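Local coordinates for lipolytic protein G-D-S-L family (Chitinophaga pinensis, PDB 4Q7Q) that is of unknown function but, as a member of the GDSL family of the SGNH hydrolases, is probably a lipase or related esterase that hydrolyses ester bonds, at residues Gln96-Asn101 with Ser107-Ile112. Residues are numbered along the deposited sequence; the frame is centred on the assembly and turned at random.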
# COMPACT_ATOMS: atom_id res chain seq x y z
N GLN A 96 -11.72 19.66 0.18
CA GLN A 96 -13.00 20.34 0.01
C GLN A 96 -13.00 21.28 -1.19
O GLN A 96 -14.03 21.48 -1.84
CB GLN A 96 -13.35 21.12 1.27
CG GLN A 96 -13.68 20.24 2.46
CD GLN A 96 -13.63 20.99 3.77
OE1 GLN A 96 -12.84 21.92 3.93
NE2 GLN A 96 -14.46 20.59 4.72
N HIS A 97 -11.84 21.87 -1.46
CA HIS A 97 -11.72 22.88 -2.51
C HIS A 97 -10.61 22.53 -3.47
O HIS A 97 -9.66 21.81 -3.13
CB HIS A 97 -11.47 24.25 -1.89
CG HIS A 97 -12.46 24.63 -0.84
ND1 HIS A 97 -13.71 25.13 -1.15
CD2 HIS A 97 -12.39 24.59 0.51
CE1 HIS A 97 -14.37 25.38 -0.03
NE2 HIS A 97 -13.59 25.06 0.99
N ASP A 98 -10.72 23.05 -4.69
CA ASP A 98 -9.74 22.78 -5.73
C ASP A 98 -8.53 23.70 -5.59
O ASP A 98 -8.52 24.82 -6.12
CB ASP A 98 -10.38 22.96 -7.11
CG ASP A 98 -9.48 22.48 -8.23
OD1 ASP A 98 -8.31 22.14 -7.97
OD2 ASP A 98 -9.95 22.46 -9.39
N ASN A 99 -7.52 23.22 -4.88
CA ASN A 99 -6.26 23.94 -4.75
C ASN A 99 -5.19 23.30 -5.60
O ASN A 99 -3.99 23.53 -5.40
CB ASN A 99 -5.83 23.99 -3.28
CG ASN A 99 -6.85 24.69 -2.40
OD1 ASN A 99 -7.54 25.60 -2.85
ND2 ASN A 99 -6.95 24.26 -1.15
N GLY A 100 -5.62 22.49 -6.57
CA GLY A 100 -4.69 21.79 -7.43
C GLY A 100 -4.25 20.45 -6.88
O GLY A 100 -4.51 20.12 -5.72
N ASN A 101 -3.59 19.67 -7.73
CA ASN A 101 -3.06 18.36 -7.36
C ASN A 101 -1.73 18.48 -6.62
O ASN A 101 -0.72 17.93 -7.05
CB ASN A 101 -2.91 17.52 -8.63
CG ASN A 101 -2.51 16.09 -8.34
OD1 ASN A 101 -2.82 15.55 -7.27
ND2 ASN A 101 -1.81 15.47 -9.29
N SER A 107 -5.18 15.21 -4.13
CA SER A 107 -5.19 14.07 -5.04
C SER A 107 -6.42 13.20 -4.80
O SER A 107 -7.02 12.69 -5.75
CB SER A 107 -3.94 13.21 -4.85
OG SER A 107 -2.77 13.93 -5.20
N PHE A 108 -6.78 13.02 -3.54
CA PHE A 108 -7.95 12.21 -3.24
C PHE A 108 -9.23 12.88 -3.71
O PHE A 108 -10.16 12.20 -4.14
CB PHE A 108 -8.01 11.82 -1.77
CG PHE A 108 -7.23 10.58 -1.44
CD1 PHE A 108 -5.85 10.60 -1.44
CD2 PHE A 108 -7.88 9.39 -1.15
CE1 PHE A 108 -5.11 9.46 -1.14
CE2 PHE A 108 -7.16 8.24 -0.86
CZ PHE A 108 -5.77 8.27 -0.85
N ARG A 109 -9.26 14.21 -3.67
CA ARG A 109 -10.38 14.96 -4.22
C ARG A 109 -10.55 14.65 -5.71
O ARG A 109 -11.66 14.36 -6.17
CB ARG A 109 -10.21 16.47 -3.99
CG ARG A 109 -11.22 17.32 -4.76
CD ARG A 109 -10.94 18.82 -4.62
NE ARG A 109 -9.52 19.12 -4.79
CZ ARG A 109 -8.90 19.20 -5.96
NH1 ARG A 109 -7.60 19.46 -6.00
NH2 ARG A 109 -9.58 19.02 -7.09
N ILE A 110 -9.45 14.70 -6.44
CA ILE A 110 -9.45 14.40 -7.87
C ILE A 110 -9.90 12.96 -8.15
O ILE A 110 -10.73 12.71 -9.03
CB ILE A 110 -8.05 14.65 -8.47
CG1 ILE A 110 -7.73 16.15 -8.41
CG2 ILE A 110 -7.95 14.12 -9.89
CD1 ILE A 110 -6.33 16.46 -8.84
N ILE A 111 -9.36 12.02 -7.39
CA ILE A 111 -9.66 10.61 -7.60
C ILE A 111 -11.11 10.28 -7.28
O ILE A 111 -11.80 9.64 -8.07
CB ILE A 111 -8.73 9.70 -6.76
CG1 ILE A 111 -7.29 9.84 -7.26
CG2 ILE A 111 -9.18 8.25 -6.84
CD1 ILE A 111 -6.25 9.34 -6.26
N ILE A 112 -11.59 10.73 -6.12
CA ILE A 112 -12.97 10.45 -5.74
C ILE A 112 -13.95 11.15 -6.69
O ILE A 112 -14.99 10.59 -7.04
CB ILE A 112 -13.23 10.81 -4.27
CG1 ILE A 112 -12.52 9.80 -3.38
CG2 ILE A 112 -14.73 10.83 -3.96
CD1 ILE A 112 -12.41 10.21 -1.93
O HOH W 1 -7.18 19.85 -8.88
O HOH W 2 -6.75 20.67 -3.77
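The backbone carbonyl of His97, just past the end of helix 92-96, lies against the bent chain of Arg109, its O 3.6 Å from Arg109 CD, while NE is hydrogen-bonded to the carbonyl of Asp94. At Asp98 the backbone passes over one face of the guanidinium, with CA 3.7 Å above the plane and over its centre. Asp98 OD1 lies over the same group, 3.4 Å from Arg109 NH1; no guanidinium N-H points at this oxygen, which lies well out of the guanidinium plane, so the salt bridge rests on charge alone. With CG anti to the backbone N (chi1 -171°), the carboxylate also turns OD1 to accept a hydrogen bond from Gly100 N, 3.1 Å away. Water 1 joins Asp98 OD1 to Arg109 NH1, and water 2 accepts from Arg109 NH1, 2.7 Å away, and from Asn99 N, and can donate to Gly100 O. With an alanine at Arg109, Asp98 is likely to lose its countercharge, and the two waters the NH1 donor that ties them to the helix. At Asn101 the side chain reaches helix 104-118: OD1 takes a 2.6 Å hydrogen bond from Ser107 OG nearly in line with its C=O, and CB touches Ile110 CD1 at 3.6 Å. Ala60 of helix 56-61 also packs on Asn101 and Ile110. The arrangement is an Asx turn, Asp98 to Gly100, in a surface helix-loop-helix connection of this GDSL-family α/β fold, laid over an arginine of the second helix.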